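Ferritin light chain (Trichoplusia ni, PDB 1Z6O) stores iron in a soluble, readily available form as the light subunit of a secreted 24-chain ferritin, where it facilitates nucleation of the ferrihydrite core. Local coordinates at the interface of chains A and B and the interface of chains A and C. Sequence-based numbering; all coordinates share one arbitrary frame. Chains: chain A/B, Ferritin light chain; chain C, Ferritin heavy chain.

Contact 1: the interface of chains A and B. Residues chain A 157, 161, 164-165; chain B 161, 164-165, 169.
A:Gln161 pushes its amide between the acidic side chains B:Glu164, B:Glu165 and B:Glu169, where helix 157-190 of one light chain meets the same helix of the other. Its CG lies anti to the backbone N (chi1 168°) and the chain then bends at chi2, which swings the amide toward chain B. A:Gln161 NE2 donates to B:Glu165 OE2 at 2.9 Å, in the amide plane. It also donates to OE2 of the poorly ordered B:Glu169, tilted 20° out of that plane. Both carboxylate oxygens are met from above their planes. The amide carbon CD of A:Gln161 packs against B:Glu164 CB at 3.8 Å. A:Glu165 OE2 and B:Glu165 OE2 approach to 2.9 Å, a contact of like-charged groups, planes 71° apart, that a shared proton might ease. A:Gln161 OE1 and B:Glu164 OE1, 3.2 Å apart, cluster as oxygens that could suit a cation. The water side is looser: OE2 of A:Glu164 and of B:Glu164 meet through water 1, at 2.7 and 2.8 Å. A:Gln161 and A:Glu164, with their chain B copies, belong to a calcium site in this crystal; the calcium may come from crystallisation. The cluster joins light chains, probably beside a three-fold channel of the shell.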
# COMPACT_ATOMS: atom_id res chain seq x y z
N PRO A 157 -27.31 4.94 46.89
CA PRO A 157 -26.36 5.67 46.06
C PRO A 157 -26.28 5.16 44.63
O PRO A 157 -25.68 5.82 43.78
CB PRO A 157 -25.04 5.54 46.83
CG PRO A 157 -25.18 4.21 47.53
CD PRO A 157 -26.63 4.18 47.97
N GLN A 161 -26.07 7.89 41.81
CA GLN A 161 -25.01 7.94 40.80
C GLN A 161 -25.61 7.82 39.39
O GLN A 161 -25.12 8.46 38.45
CB GLN A 161 -23.98 6.82 41.04
CG GLN A 161 -23.00 6.60 39.88
CD GLN A 161 -21.85 7.62 39.78
OE1 GLN A 161 -21.90 8.73 40.34
NE2 GLN A 161 -20.81 7.24 39.05
N GLU A 164 -26.91 11.21 38.61
CA GLU A 164 -25.79 12.12 38.42
C GLU A 164 -25.15 11.97 37.05
O GLU A 164 -24.92 12.95 36.35
CB GLU A 164 -24.72 11.88 39.50
CG GLU A 164 -25.15 12.38 40.89
CD GLU A 164 -24.24 11.92 42.03
OE1 GLU A 164 -23.17 11.34 41.77
OE2 GLU A 164 -24.61 12.14 43.20
N GLU A 165 -24.89 10.72 36.67
CA GLU A 165 -24.24 10.42 35.41
C GLU A 165 -25.09 10.55 34.15
O GLU A 165 -24.65 11.09 33.14
CB GLU A 165 -23.69 8.99 35.45
CG GLU A 165 -22.58 8.75 36.45
CD GLU A 165 -21.24 9.24 35.94
OE1 GLU A 165 -21.08 9.28 34.71
OE2 GLU A 165 -20.36 9.57 36.76
N GLN B 161 -17.48 8.86 46.02
CA GLN B 161 -17.36 8.82 44.56
C GLN B 161 -16.59 7.57 44.13
O GLN B 161 -16.90 6.97 43.10
CB GLN B 161 -16.66 10.09 44.04
CG GLN B 161 -16.22 10.01 42.57
CD GLN B 161 -17.34 10.22 41.54
OE1 GLN B 161 -18.54 10.09 41.82
NE2 GLN B 161 -16.94 10.53 40.31
N GLU B 164 -19.06 4.80 44.29
CA GLU B 164 -20.05 4.98 43.23
C GLU B 164 -19.51 4.52 41.88
O GLU B 164 -20.17 3.78 41.16
CB GLU B 164 -20.47 6.46 43.13
CG GLU B 164 -21.36 6.90 44.30
CD GLU B 164 -21.57 8.41 44.38
OE1 GLU B 164 -21.17 9.15 43.45
OE2 GLU B 164 -22.15 8.87 45.39
N GLU B 165 -18.30 4.96 41.56
CA GLU B 165 -17.68 4.65 40.28
C GLU B 165 -17.13 3.23 40.11
O GLU B 165 -17.32 2.60 39.08
CB GLU B 165 -16.52 5.62 40.03
CG GLU B 165 -16.92 7.07 39.85
CD GLU B 165 -17.45 7.35 38.46
OE1 GLU B 165 -17.04 6.61 37.54
OE2 GLU B 165 -18.24 8.29 38.28
N GLU B 169 -22.08 1.09 40.57
CA GLU B 169 -22.69 0.99 39.25
C GLU B 169 -22.73 -0.44 38.75
O GLU B 169 -23.77 -0.93 38.31
CB GLU B 169 -21.94 1.82 38.22
CG GLU B 169 -21.72 3.27 38.58
CD GLU B 169 -21.02 4.04 37.46
OE1 GLU B 169 -20.03 3.51 36.90
OE2 GLU B 169 -21.45 5.17 37.15
O HOH W 1 -22.58 11.54 44.86

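Contact 2: the interface of chains A and C. Residues chain A 53, 77, 80-81, 84, 88; chain C 36, 40, 64-65, 68.
The A:Trp84 indole carries C:Arg68 on one face: the arginine CD sits over the middle of the fused rings, 3.4 Å from CD2 of the tryptophan, as a CH-pi contact. At the indole edge C:Ser65 OG accepts the hydrogen of A:Trp84 NE1 almost in the ring plane, at 2.9 Å and 165° at the hydrogen, which fixes the rotation of the ring. The C:Arg68 guanidinium, turned 12° from the indole, has A:Trp84 CB over one face near its rim, and A:Ser80 and A:Asp81 at its edge. With CG anti to the backbone N (chi1 171°) and the chain extended to NE, the arginine slides past the tryptophan and delivers C:Arg68 NH1 between A:Ser80 OG at 2.9 Å and A:Asp81 OD1 at 2.8 Å. The aspartate carboxylate stands steeply across the guanidinium and gives this salt bridge its anti lone pair; the syn lone pair of OD1 takes the poorly ordered A:Lys77 NZ. C:Leu40 comes tip to tip with the indole, its CD1 3.9 Å from A:Trp84 CH2, while its other methyl CD2 packs on A:Ile88 CG1. On another flank A:Tyr53 OH and C:Ser36 OG share a hydrogen bond of 2.9 Å. The patch is part of the ferritin subunit-dimer interface, here between a light and a heavy chain, and may steady heavy-chain helix 54-80, which also carries the iron ligands C:Glu67 and C:His70.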
# COMPACT_ATOMS: atom_id res chain seq x y z
N TYR A 53 -43.32 13.32 23.44
CA TYR A 53 -44.38 13.60 22.47
C TYR A 53 -44.75 15.09 22.42
O TYR A 53 -45.12 15.59 21.35
CB TYR A 53 -45.60 12.69 22.75
CG TYR A 53 -45.41 11.33 22.09
CD1 TYR A 53 -45.19 10.17 22.85
CD2 TYR A 53 -45.42 11.22 20.70
CE1 TYR A 53 -44.98 8.93 22.22
CE2 TYR A 53 -45.21 9.99 20.07
CZ TYR A 53 -44.99 8.86 20.83
OH TYR A 53 -44.82 7.66 20.17
N LYS A 77 -36.92 18.33 17.71
CA LYS A 77 -36.84 16.93 17.33
C LYS A 77 -35.75 16.25 18.16
O LYS A 77 -35.89 15.10 18.60
CB LYS A 77 -36.54 16.83 15.83
CG LYS A 77 -36.27 15.43 15.33
CD LYS A 77 -37.44 14.51 15.55
CE LYS A 77 -37.16 13.16 14.89
NZ LYS A 77 -38.10 12.13 15.37
N SER A 80 -37.04 15.72 21.61
CA SER A 80 -38.00 14.60 21.58
C SER A 80 -37.28 13.25 21.54
O SER A 80 -37.60 12.34 22.31
CB SER A 80 -38.91 14.71 20.35
OG SER A 80 -39.80 13.60 20.30
N ASP A 81 -36.31 13.12 20.63
CA ASP A 81 -35.57 11.86 20.50
C ASP A 81 -34.82 11.54 21.79
O ASP A 81 -34.77 10.37 22.20
CB ASP A 81 -34.55 11.93 19.35
CG ASP A 81 -35.20 11.97 17.96
OD1 ASP A 81 -36.40 11.65 17.81
OD2 ASP A 81 -34.48 12.32 16.99
N TRP A 84 -37.32 10.35 24.41
CA TRP A 84 -37.83 9.02 24.09
C TRP A 84 -36.79 7.98 24.51
O TRP A 84 -37.09 6.97 25.15
CB TRP A 84 -38.10 8.90 22.57
CG TRP A 84 -38.46 7.51 22.12
CD1 TRP A 84 -37.67 6.63 21.43
CD2 TRP A 84 -39.71 6.84 22.33
NE1 TRP A 84 -38.36 5.45 21.20
CE2 TRP A 84 -39.61 5.56 21.74
CE3 TRP A 84 -40.92 7.20 22.96
CZ2 TRP A 84 -40.67 4.64 21.76
CZ3 TRP A 84 -41.97 6.29 22.98
CH2 TRP A 84 -41.84 5.02 22.37
N ILE A 88 -36.97 4.84 27.67
CA ILE A 88 -36.63 3.42 27.62
C ILE A 88 -35.50 3.09 28.60
O ILE A 88 -35.54 2.05 29.27
CB ILE A 88 -36.24 3.02 26.18
CG1 ILE A 88 -37.50 3.09 25.29
CG2 ILE A 88 -35.66 1.59 26.15
CD1 ILE A 88 -37.21 2.97 23.80
N SER C 36 -47.36 2.47 20.03
CA SER C 36 -46.00 2.59 20.56
C SER C 36 -46.01 2.44 22.08
O SER C 36 -45.12 1.80 22.63
CB SER C 36 -45.31 3.94 20.18
OG SER C 36 -45.79 5.05 20.95
N LEU C 40 -44.21 -0.43 24.45
CA LEU C 40 -43.28 -0.08 25.54
C LEU C 40 -43.61 -0.92 26.77
O LEU C 40 -42.72 -1.36 27.49
CB LEU C 40 -43.40 1.40 25.95
CG LEU C 40 -42.66 2.49 25.18
CD1 LEU C 40 -42.90 3.84 25.90
CD2 LEU C 40 -41.16 2.17 25.13
N ALA C 64 -41.85 -0.57 19.58
CA ALA C 64 -42.36 0.70 20.11
C ALA C 64 -41.74 1.87 19.33
O ALA C 64 -42.44 2.81 18.94
CB ALA C 64 -42.03 0.84 21.63
N SER C 65 -40.42 1.83 19.12
CA SER C 65 -39.76 2.91 18.40
C SER C 65 -40.22 2.98 16.95
O SER C 65 -40.34 4.06 16.37
CB SER C 65 -38.23 2.73 18.46
OG SER C 65 -37.79 2.95 19.79
N ARG C 68 -43.56 4.73 16.77
CA ARG C 68 -43.36 6.17 16.93
C ARG C 68 -42.93 6.74 15.58
O ARG C 68 -43.37 7.83 15.19
CB ARG C 68 -42.29 6.44 18.00
CG ARG C 68 -41.84 7.90 18.12
CD ARG C 68 -40.94 8.07 19.38
NE ARG C 68 -40.40 9.42 19.51
CZ ARG C 68 -39.27 9.84 18.94
NH1 ARG C 68 -38.86 11.09 19.12
NH2 ARG C 68 -38.55 9.00 18.20

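Contact 3: the interface of chains A and B. Residues chain A 26, 95-97; chain B 172, 175-176, 179.
The C-terminal end of helix 70-96 in chain A, with A:Arg97 just beyond it and the loop residue A:Ala26, lies against helix 157-190 of chain B. No direct polar bond crosses here; the fit is aliphatic and the hydrogen bonding runs through water. A:Ala26 rests on the helix surface, its CA 3.8 Å from B:Ile175 CG2 and equally near B:Ala179 CB. The aliphatic stem of A:Lys96, CG anti to the backbone N (chi1 174°), passes obliquely by B:Arg176, with 3.9 Å between A:Lys96 CG and B:Arg176 CB. B:Ala172 offers its methyl to A:Arg97 CD at 4.0 Å. Waters bridge the contact as well. Water 3 joins the backbone carbonyls, 2.7 Å from A:Lys96 O and 3.0 Å from B:Ala172 O, providing a donor that neither carbonyl could supply to the other. B:Arg176, bent at chi2 (59°), runs its chain beside the A:Lys96 carbonyl. Water 2 lies 2.9 Å from B:Arg176 NE, a bent approach (131° at H), and also meets the hydroxyl OG1 of A:Thr95. The alanines A:Ala26, B:Ala172 and B:Ala179 may allow the close approach of the backbones, extending the light-chain to light-chain seam of the ferritin shell.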
# COMPACT_ATOMS: atom_id res chain seq x y z
N ALA A 26 -33.77 -9.27 41.87
CA ALA A 26 -32.66 -8.32 41.85
C ALA A 26 -32.78 -7.19 42.88
O ALA A 26 -32.05 -6.21 42.81
CB ALA A 26 -32.54 -7.72 40.43
N THR A 95 -36.37 -1.99 36.01
CA THR A 95 -36.37 -3.45 36.03
C THR A 95 -35.02 -4.02 36.44
O THR A 95 -34.95 -5.10 37.03
CB THR A 95 -36.80 -4.05 34.67
OG1 THR A 95 -35.92 -3.60 33.64
CG2 THR A 95 -38.23 -3.64 34.35
N LYS A 96 -33.94 -3.31 36.12
CA LYS A 96 -32.61 -3.78 36.53
C LYS A 96 -32.56 -3.87 38.06
O LYS A 96 -31.94 -4.79 38.62
CB LYS A 96 -31.52 -2.80 36.05
CG LYS A 96 -30.13 -3.18 36.58
CD LYS A 96 -28.99 -2.48 35.82
CE LYS A 96 -28.99 -0.99 36.04
NZ LYS A 96 -27.87 -0.35 35.30
N ARG A 97 -33.20 -2.93 38.75
CA ARG A 97 -33.21 -2.91 40.21
C ARG A 97 -34.29 -3.80 40.83
O ARG A 97 -34.57 -3.71 42.03
CB ARG A 97 -33.33 -1.46 40.73
CG ARG A 97 -32.10 -0.57 40.39
CD ARG A 97 -30.80 -1.13 41.00
NE ARG A 97 -30.92 -1.36 42.44
CZ ARG A 97 -30.80 -0.41 43.38
NH1 ARG A 97 -30.54 0.85 43.04
NH2 ARG A 97 -30.96 -0.73 44.66
N ALA B 172 -25.25 -3.40 40.37
CA ALA B 172 -26.63 -3.53 39.90
C ALA B 172 -26.72 -4.45 38.69
O ALA B 172 -27.64 -5.26 38.59
CB ALA B 172 -27.20 -2.14 39.55
N ILE B 175 -26.04 -8.21 39.85
CA ILE B 175 -27.15 -8.74 40.62
C ILE B 175 -28.34 -9.01 39.71
O ILE B 175 -29.00 -10.04 39.83
CB ILE B 175 -27.51 -7.76 41.77
CG1 ILE B 175 -26.41 -7.86 42.84
CG2 ILE B 175 -28.89 -8.08 42.35
CD1 ILE B 175 -26.40 -6.69 43.84
N ARG B 176 -28.62 -8.10 38.78
CA ARG B 176 -29.74 -8.32 37.86
C ARG B 176 -29.47 -9.56 36.99
O ARG B 176 -30.37 -10.36 36.73
CB ARG B 176 -29.94 -7.09 36.96
CG ARG B 176 -30.96 -7.32 35.83
CD ARG B 176 -32.36 -7.72 36.35
NE ARG B 176 -33.28 -7.91 35.23
CZ ARG B 176 -33.34 -9.02 34.48
NH1 ARG B 176 -32.54 -10.05 34.76
NH2 ARG B 176 -34.15 -9.06 33.43
N ALA B 179 -29.90 -12.68 39.19
CA ALA B 179 -31.32 -12.87 39.53
C ALA B 179 -32.03 -13.48 38.32
O ALA B 179 -32.89 -14.36 38.46
CB ALA B 179 -31.98 -11.54 39.91
O HOH W 2 -33.79 -5.62 33.46
O HOH W 3 -29.89 -4.75 40.43

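Contact 1 and contact 3 belong to one light-chain pair, the centres of their C-alpha atoms about 16 Å apart; helix 157-190 of chain B serves both, residues 161-169 in the acidic cluster and 172-179 in the water-bridged stretch. The C-alpha centre of contact 2 lies about 27 Å from that of contact 1 and 24 Å from that of contact 3. Contact 2 shares helix 70-96 of chain A with contact 3: the middle of that helix meets the heavy chain and its end meets chain B. A single light chain thus ties a like neighbour and a heavy chain together, consistent with a closed shell of twelve light and twelve heavy chains.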